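Local coordinates for protein pectate lyase/Amb allergen (Acidovorax citrulli, PDB 4HWV) that probably cleaves pectate, the polygalacturonate of plant cell walls, as a secreted calcium-binding lyase built on a right-handed parallel beta-helix, at residues S422-S427 and A436-A441; W365-T370 and V398-I403; R102-S107 and A149-L154. All blocks are in the same frame, centred on the assembly; numbering follows the deposited sequence.

Contact 1 (S422-S427 and A436-A441); sequences STFYDS and ADLTAA
At one end of the parallel beta-helix, the carboxylate of Asp426 on strand 423-427 receives the first turn of helix 438-445, taking up backbone N-H groups near the helix N-terminus. Thr439 grips OD1 twice: its OG1 donates to Asp426 OD1 at 2.7 Å, on the anti lone pair, and its N reaches the same Asp426 OD1 at 2.9 Å from above the carboxylate plane. Leu438 N donates to Asp426 OD2 at 3.1 Å, also from above the plane (36°). Asp437 is the N-cap proper, its OD1 accepting from Ala440 N at 3.1 Å. The like charges of Asp426 OD1 and Asp437 OD1 come within 3.8 Å, a repulsion that the N-H groups and the helix N-terminus probably offset. Water 1 accepts from Asp426 N and donates to Thr439 OG1. Next to these bonds the Phe424 ring turns its edge to Thr439, Phe424 CD1 lying 3.4 Å from Thr439 OG1, while CE1 packs against Leu438 CB at 3.7 Å. Thr429 OG1 adds a further hydrogen bond to Asp426 OD2. Strand 423-427 pairs in parallel with strand 376-387, and Phe424 and Leu438 both reach Ala399 of strand 399-401.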
loop_
_atom_site.group_PDB
_atom_site.type_symbol
_atom_site.label_atom_id
_atom_site.label_comp_id
_atom_site.label_asym_id
_atom_site.label_seq_id
_atom_site.Cartn_x
_atom_site.Cartn_y
_atom_site.Cartn_z
ATOM N N SER A 422 16.770 -11.818 34.166
ATOM C CA SER A 422 16.721 -11.382 32.779
ATOM C C SER A 422 17.959 -11.962 32.127
ATOM O O SER A 422 19.074 -11.585 32.494
ATOM C CB SER A 422 16.785 -9.857 32.683
ATOM O OG SER A 422 15.718 -9.236 33.382
ATOM N N THR A 423 17.787 -12.881 31.179
ATOM C CA THR A 423 18.932 -13.596 30.622
ATOM C C THR A 423 18.911 -13.630 29.100
ATOM O O THR A 423 17.850 -13.581 28.470
ATOM C CB THR A 423 19.036 -15.041 31.174
ATOM O OG1 THR A 423 17.991 -15.853 30.628
ATOM C CG2 THR A 423 18.934 -15.057 32.692
ATOM N N PHE A 424 20.098 -13.690 28.515
ATOM C CA PHE A 424 20.231 -13.697 27.060
ATOM C C PHE A 424 21.337 -14.650 26.641
ATOM O O PHE A 424 22.440 -14.625 27.196
ATOM C CB PHE A 424 20.519 -12.276 26.547
ATOM C CG PHE A 424 20.587 -12.173 25.038
ATOM C CD1 PHE A 424 21.766 -12.457 24.353
ATOM C CD2 PHE A 424 19.482 -11.765 24.307
ATOM C CE1 PHE A 424 21.821 -12.348 22.956
ATOM C CE2 PHE A 424 19.530 -11.661 22.927
ATOM C CZ PHE A 424 20.700 -11.962 22.249
ATOM N N TYR A 425 21.040 -15.498 25.661
ATOM C CA TYR A 425 22.011 -16.396 25.062
ATOM C C TYR A 425 21.928 -16.239 23.556
ATOM O O TYR A 425 20.842 -16.180 22.998
ATOM C CB TYR A 425 21.692 -17.847 25.432
ATOM C CG TYR A 425 22.534 -18.874 24.702
ATOM C CD1 TYR A 425 22.128 -19.393 23.471
ATOM C CD2 TYR A 425 23.716 -19.351 25.255
ATOM C CE1 TYR A 425 22.890 -20.336 22.796
ATOM C CE2 TYR A 425 24.478 -20.303 24.593
ATOM C CZ TYR A 425 24.058 -20.794 23.362
ATOM O OH TYR A 425 24.814 -21.745 22.705
ATOM N N ASP A 426 23.071 -16.181 22.885
ATOM C CA ASP A 426 23.061 -16.394 21.437
ATOM C C ASP A 426 24.236 -17.215 20.955
ATOM O O ASP A 426 25.317 -17.221 21.558
ATOM C CB ASP A 426 22.934 -15.095 20.604
ATOM C CG ASP A 426 24.261 -14.346 20.439
ATOM O OD1 ASP A 426 24.934 -14.088 21.460
ATOM O OD2 ASP A 426 24.623 -13.987 19.284
ATOM N N SER A 427 23.990 -17.924 19.862
ATOM C CA SER A 427 25.020 -18.668 19.165
ATOM C C SER A 427 24.705 -18.614 17.676
ATOM O O SER A 427 23.533 -18.586 17.284
ATOM C CB SER A 427 25.026 -20.115 19.648
ATOM O OG SER A 427 26.063 -20.846 19.036
ATOM N N ALA A 436 28.275 -12.415 14.635
ATOM C CA ALA A 436 27.978 -11.285 15.515
ATOM C C ALA A 436 27.678 -11.807 16.910
ATOM O O ALA A 436 26.822 -12.659 17.088
ATOM C CB ALA A 436 26.785 -10.512 14.980
ATOM N N ASP A 437 28.390 -11.297 17.900
ATOM C CA ASP A 437 28.180 -11.699 19.284
ATOM C C ASP A 437 27.111 -10.812 19.918
ATOM O O ASP A 437 27.413 -9.751 20.459
ATOM C CB ASP A 437 29.497 -11.592 20.074
ATOM C CG ASP A 437 29.391 -12.137 21.493
ATOM O OD1 ASP A 437 28.262 -12.368 21.974
ATOM O OD2 ASP A 437 30.461 -12.345 22.116
ATOM N N LEU A 438 25.860 -11.239 19.870
ATOM C CA LEU A 438 24.789 -10.400 20.404
ATOM C C LEU A 438 24.845 -10.331 21.918
ATOM O O LEU A 438 24.469 -9.326 22.505
ATOM C CB LEU A 438 23.403 -10.906 19.971
ATOM C CG LEU A 438 23.159 -10.973 18.458
ATOM C CD1 LEU A 438 21.742 -11.462 18.168
ATOM C CD2 LEU A 438 23.422 -9.628 17.755
ATOM N N THR A 439 25.308 -11.406 22.556
ATOM C CA THR A 439 25.373 -11.427 24.016
ATOM C C THR A 439 26.292 -10.322 24.553
ATOM O O THR A 439 25.965 -9.657 25.529
ATOM C CB THR A 439 25.805 -12.806 24.533
ATOM O OG1 THR A 439 24.857 -13.791 24.108
ATOM C CG2 THR A 439 25.879 -12.809 26.048
ATOM N N ALA A 440 27.428 -10.112 23.895
ATOM C CA ALA A 440 28.336 -9.040 24.284
ATOM C C ALA A 440 27.650 -7.677 24.177
ATOM O O ALA A 440 27.818 -6.811 25.047
ATOM C CB ALA A 440 29.615 -9.088 23.449
ATOM N N ALA A 441 26.869 -7.487 23.121
ATOM C CA ALA A 441 26.124 -6.240 22.968
ATOM C C ALA A 441 25.085 -6.078 24.069
ATOM O O ALA A 441 24.908 -4.994 24.619
ATOM C CB ALA A 441 25.476 -6.153 21.599
HETATM O O HOH W 1 25.429 -16.302 24.961
HETATM O O HOH W 2 27.482 -15.051 21.907
#

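Contact 2 (W365-T370 and V398-I403)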
loop_
_atom_site.group_PDB
_atom_site.type_symbol
_atom_site.label_atom_id
_atom_site.label_comp_id
_atom_site.label_asym_id
_atom_site.label_seq_id
_atom_site.Cartn_x
_atom_site.Cartn_y
_atom_site.Cartn_z
ATOM N N TRP A 365 15.204 0.218 10.143
ATOM C CA TRP A 365 15.550 -0.570 11.310
ATOM C C TRP A 365 15.965 0.319 12.484
ATOM O O TRP A 365 16.862 1.174 12.374
ATOM C CB TRP A 365 16.718 -1.468 10.963
ATOM C CG TRP A 365 17.205 -2.381 12.060
ATOM C CD1 TRP A 365 17.998 -2.043 13.130
ATOM C CD2 TRP A 365 16.972 -3.794 12.162
ATOM N NE1 TRP A 365 18.261 -3.152 13.890
ATOM C CE2 TRP A 365 17.650 -4.242 13.313
ATOM C CE3 TRP A 365 16.249 -4.720 11.391
ATOM C CZ2 TRP A 365 17.647 -5.570 13.705
ATOM C CZ3 TRP A 365 16.259 -6.039 11.782
ATOM C CH2 TRP A 365 16.955 -6.455 12.932
ATOM N N LEU A 366 15.325 0.075 13.621
ATOM C CA LEU A 366 15.697 0.724 14.870
ATOM C C LEU A 366 16.326 -0.273 15.854
ATOM O O LEU A 366 17.394 -0.010 16.406
ATOM C CB LEU A 366 14.480 1.403 15.510
ATOM C CG LEU A 366 14.765 2.047 16.869
ATOM C CD1 LEU A 366 15.796 3.181 16.789
ATOM C CD2 LEU A 366 13.453 2.550 17.436
ATOM N N ALA A 367 15.667 -1.407 16.076
ATOM C CA ALA A 367 16.144 -2.413 17.032
ATOM C C ALA A 367 15.712 -3.783 16.557
ATOM O O ALA A 367 14.705 -3.916 15.840
ATOM C CB ALA A 367 15.588 -2.144 18.431
ATOM N N GLY A 368 16.455 -4.788 17.002
ATOM C CA GLY A 368 16.151 -6.172 16.689
ATOM C C GLY A 368 15.479 -6.857 17.860
ATOM O O GLY A 368 14.292 -6.632 18.133
ATOM N N MET A 369 16.244 -7.700 18.552
ATOM C CA MET A 369 15.785 -8.402 19.746
ATOM C C MET A 369 16.035 -7.527 20.961
ATOM O O MET A 369 17.116 -6.950 21.099
ATOM C CB MET A 369 16.600 -9.680 19.945
ATOM C CG MET A 369 16.591 -10.617 18.795
ATOM S SD MET A 369 17.650 -12.004 19.210
ATOM C CE MET A 369 17.842 -12.633 17.538
ATOM N N THR A 370 15.052 -7.439 21.845
ATOM C CA THR A 370 15.245 -6.708 23.098
ATOM C C THR A 370 15.026 -7.640 24.274
ATOM O O THR A 370 13.956 -8.242 24.416
ATOM C CB THR A 370 14.280 -5.519 23.217
ATOM O OG1 THR A 370 14.551 -4.596 22.158
ATOM C CG2 THR A 370 14.440 -4.827 24.563
ATOM N N VAL A 398 21.405 -4.914 16.811
ATOM C CA VAL A 398 20.595 -6.118 16.621
ATOM C C VAL A 398 20.041 -6.689 17.926
ATOM O O VAL A 398 18.999 -7.339 17.927
ATOM C CB VAL A 398 21.395 -7.186 15.829
ATOM C CG1 VAL A 398 20.593 -8.475 15.617
ATOM C CG2 VAL A 398 21.834 -6.603 14.492
ATOM N N ALA A 399 20.721 -6.432 19.040
ATOM C CA ALA A 399 20.189 -6.827 20.338
ATOM C C ALA A 399 20.474 -5.746 21.357
ATOM O O ALA A 399 21.554 -5.156 21.354
ATOM C CB ALA A 399 20.789 -8.145 20.795
ATOM N N ASN A 400 19.516 -5.519 22.243
ATOM C CA ASN A 400 19.679 -4.571 23.351
ATOM C C ASN A 400 18.911 -5.062 24.570
ATOM O O ASN A 400 18.289 -6.121 24.524
ATOM C CB ASN A 400 19.300 -3.133 22.943
ATOM C CG ASN A 400 17.841 -2.986 22.564
ATOM O OD1 ASN A 400 17.117 -3.952 22.471
ATOM N ND2 ASN A 400 17.429 -1.767 22.282
ATOM N N ALA A 401 18.946 -4.298 25.654
ATOM C CA ALA A 401 18.314 -4.702 26.907
ATOM C C ALA A 401 17.580 -3.534 27.539
ATOM O O ALA A 401 18.006 -2.389 27.413
ATOM C CB ALA A 401 19.352 -5.241 27.872
ATOM N N ARG A 402 16.472 -3.844 28.211
ATOM C CA ARG A 402 15.664 -2.868 28.934
ATOM C C ARG A 402 15.272 -3.495 30.269
ATOM O O ARG A 402 14.242 -4.189 30.363
ATOM C CB ARG A 402 14.412 -2.505 28.129
ATOM C CG ARG A 402 14.707 -1.835 26.811
ATOM C CD ARG A 402 15.296 -0.472 27.027
ATOM N NE ARG A 402 15.490 0.255 25.773
ATOM C CZ ARG A 402 16.653 0.344 25.118
ATOM N NH1 ARG A 402 17.744 -0.285 25.555
ATOM N NH2 ARG A 402 16.724 1.061 24.003
ATOM N N ILE A 403 16.093 -3.278 31.295
ATOM C CA ILE A 403 15.936 -3.972 32.572
ATOM C C ILE A 403 16.054 -2.982 33.722
ATOM O O ILE A 403 16.888 -2.053 33.670
ATOM C CB ILE A 403 17.035 -5.057 32.803
ATOM C CG1 ILE A 403 17.113 -6.067 31.656
ATOM C CG2 ILE A 403 16.846 -5.797 34.162
ATOM C CD1 ILE A 403 18.427 -6.818 31.632
#
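Met369 is bonded through both its backbone N and O to the segment 398-403: Met369 N donates to Val398 O at 2.8 Å, and Asn400 N donates to Met369 O at 3.0 Å, with a C=O...donor angle of 164°. The two bonds straddle Ala399 in the ladder of parallel strands, where Met369 pairs with Ala399 and Thr370 with Asn400. A CA-H...O contact from Ala399 CA to Met369 O (3.2 Å) supplements them. Gly368 fits at the entry to the ladder, its CA 3.3 Å from Val398 O; a CB there would clash with that oxygen. Thr370 and Asn400 project from the same face of the sheet, and their side chains lie close together. Farther along, Thr370 CG2 touches Arg402 CG at 3.8 Å. The Arg402 chain bends at CD (chi2 -68°); its NH1 donates to Ala401 O at 2.8 Å. At the other end Trp365 brings the edge of its indole to the backbone of Val398, CZ2 lying 4.2 Å from Val398 CA, and Trp365 NE1 donates to Asp397 O. Strand 399-401 is the outermost of a four-stranded parallel sheet of the beta-helix, next to strand 369-371. The Met369 side chain touches Ala379 and Asn382 of strand 376-387 and Tyr353 of strand 345-356, while helix 438-445 packs on Val398 and Ala399.

Contact 3 (R102-S107 and A149-L154)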
loop_
_atom_site.group_PDB
_atom_site.type_symbol
_atom_site.label_atom_id
_atom_site.label_comp_id
_atom_site.label_asym_id
_atom_site.label_seq_id
_atom_site.Cartn_x
_atom_site.Cartn_y
_atom_site.Cartn_z
ATOM N N ARG A 102 -18.681 6.950 9.372
ATOM C CA ARG A 102 -19.683 6.000 9.838
ATOM C C ARG A 102 -19.510 5.717 11.340
ATOM O O ARG A 102 -20.478 5.667 12.092
ATOM C CB ARG A 102 -19.566 4.687 9.039
ATOM C CG ARG A 102 -20.197 4.711 7.626
ATOM C CD ARG A 102 -21.507 3.898 7.632
ATOM N NE ARG A 102 -22.481 4.652 8.412
ATOM C CZ ARG A 102 -23.232 5.638 7.937
ATOM N NH1 ARG A 102 -23.170 5.980 6.654
ATOM N NH2 ARG A 102 -24.045 6.274 8.759
ATOM N N TYR A 103 -18.265 5.499 11.761
ATOM C CA TYR A 103 -18.021 5.215 13.172
ATOM C C TYR A 103 -18.435 6.387 14.058
ATOM O O TYR A 103 -18.990 6.183 15.142
ATOM C CB TYR A 103 -16.560 4.849 13.424
ATOM C CG TYR A 103 -16.214 3.424 13.050
ATOM C CD1 TYR A 103 -16.829 2.361 13.699
ATOM C CD2 TYR A 103 -15.249 3.140 12.099
ATOM C CE1 TYR A 103 -16.523 1.062 13.385
ATOM C CE2 TYR A 103 -14.923 1.823 11.779
ATOM C CZ TYR A 103 -15.561 0.798 12.431
ATOM O OH TYR A 103 -15.244 -0.502 12.143
ATOM N N VAL A 104 -18.182 7.610 13.597
ATOM C CA VAL A 104 -18.607 8.793 14.346
ATOM C C VAL A 104 -20.145 8.890 14.380
ATOM O O VAL A 104 -20.743 9.071 15.447
ATOM C CB VAL A 104 -17.978 10.072 13.774
ATOM C CG1 VAL A 104 -18.622 11.323 14.398
ATOM C CG2 VAL A 104 -16.461 10.030 13.999
ATOM N N ALA A 105 -20.776 8.739 13.216
ATOM C CA ALA A 105 -22.225 8.892 13.098
ATOM C C ALA A 105 -22.996 7.803 13.830
ATOM O O ALA A 105 -24.104 8.044 14.294
ATOM C CB ALA A 105 -22.640 8.919 11.623
ATOM N N GLY A 106 -22.413 6.611 13.942
ATOM C CA GLY A 106 -23.135 5.453 14.459
ATOM C C GLY A 106 -22.753 5.108 15.896
ATOM O O GLY A 106 -23.114 4.040 16.402
ATOM N N SER A 107 -22.048 6.024 16.553
ATOM C CA SER A 107 -21.612 5.857 17.932
ATOM C C SER A 107 -21.967 7.100 18.727
ATOM O O SER A 107 -22.518 8.088 18.182
ATOM C CB SER A 107 -20.108 5.617 18.019
ATOM O OG SER A 107 -19.413 6.846 17.802
ATOM N N ALA A 149 -13.210 8.251 21.869
ATOM C CA ALA A 149 -13.327 6.958 22.533
ATOM C C ALA A 149 -14.614 6.230 22.131
ATOM O O ALA A 149 -14.613 5.010 21.986
ATOM C CB ALA A 149 -13.230 7.115 24.052
ATOM N N CYS A 150 -15.709 6.968 21.948
ATOM C CA CYS A 150 -16.969 6.382 21.464
ATOM C C CYS A 150 -16.781 5.728 20.109
ATOM O O CYS A 150 -17.245 4.615 19.881
ATOM C CB CYS A 150 -18.046 7.460 21.299
ATOM S SG CYS A 150 -18.816 8.024 22.823
ATOM N N ALA A 151 -16.151 6.454 19.187
ATOM C CA ALA A 151 -15.970 5.937 17.839
ATOM C C ALA A 151 -15.018 4.745 17.846
ATOM O O ALA A 151 -15.267 3.750 17.176
ATOM C CB ALA A 151 -15.479 7.046 16.908
ATOM N N ALA A 152 -13.950 4.849 18.624
ATOM C CA ALA A 152 -12.953 3.776 18.710
ATOM C C ALA A 152 -13.549 2.519 19.315
ATOM O O ALA A 152 -13.171 1.413 18.940
ATOM C CB ALA A 152 -11.749 4.233 19.539
ATOM N N GLU A 153 -14.441 2.691 20.289
ATOM C CA GLU A 153 -15.075 1.551 20.934
ATOM C C GLU A 153 -15.937 0.757 19.960
ATOM O O GLU A 153 -15.941 -0.474 19.990
ATOM C CB GLU A 153 -15.909 1.993 22.130
ATOM C CG GLU A 153 -16.525 0.819 22.871
ATOM C CD GLU A 153 -15.484 -0.032 23.546
ATOM O OE1 GLU A 153 -14.457 0.510 24.014
ATOM O OE2 GLU A 153 -15.691 -1.248 23.609
ATOM N N LEU A 154 -16.675 1.457 19.099
ATOM C CA LEU A 154 -17.445 0.778 18.057
ATOM C C LEU A 154 -16.497 0.078 17.078
ATOM O O LEU A 154 -16.718 -1.079 16.748
ATOM C CB LEU A 154 -18.393 1.752 17.340
ATOM C CG LEU A 154 -19.242 1.137 16.214
ATOM C CD1 LEU A 154 -20.054 -0.061 16.718
ATOM C CD2 LEU A 154 -20.159 2.174 15.588
#
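The end of the short helix 100-105 packs against the middle of the long helix 143-159 in a largely apolar contact, away from the calcium site and next to the Cys108-Cys150 disulfide. Tyr103 and Leu154 carry one side of it. Leu154 CG, anti to the backbone N (chi1 179°), is thereby set at the edge of the Tyr103 ring, near its plane and 3.7 Å from Tyr103 CD1; the two side chains cross obliquely. Leu154 CD2 makes a separate contact with Gly106 O at 3.6 Å. Ala151 fills the middle with its small methyl: its CB is 4.0 Å from Tyr103 O and 4.3 Å from Val104 CG2. This small residue accompanies a close backbone approach, with the CA atoms of Tyr103 and Ala151 5.1 Å apart. Gly106 is the first residue to leave the helix, and its N still bonds back to Arg102 O. Ser107 then turns toward helix 143-159, its CB 3.6 Å from Cys150 O and its OG resting over the backbone at Ala151 CA. The OG sits between the backbone N and carbonyl carbon (chi1 75°) and donates to Tyr103 O at 2.8 Å. Ser107 OG also accepts from Ala109 N, making Ser107 the N-cap of helix 108-111, so one hydroxyl ties the end of one helix to the start of the next. Tyr103 OH is hydrogen-bonded to Asn90 OD1, and the Tyr103 ring also stacks with that of Tyr98. The cross-segment chemistry is therefore mainly van der Waals contact, while the buried Ser107 hydroxyl and Tyr103 carbonyl satisfy each other within their own segment. The covalent Cys108-Cys150 link fastens the two chain parts right beside this packing, which should limit their relative movement.

Along the chain the contacts come in series: contact 3 closes first, then contact 2, then contact 1. Contacts 1 and 2 are neighbours, their centres 11 Å apart, and they touch where Leu438 CD2 meets Val398 CB at 3.7 Å and Ser422 CB meets Ile403 CD1 at 3.6 Å. Helix 438-445 thus lies against strand 399-401 while its first turn is held by strand 423-427, covering one end of the parallel beta-helix. Contact 3 is remote, its centre about 46 Å from that of contact 1 and 37 Å from that of contact 2. It joins helices on the opposite side of the chain's centre from contact 1. All three lie away from the calcium site.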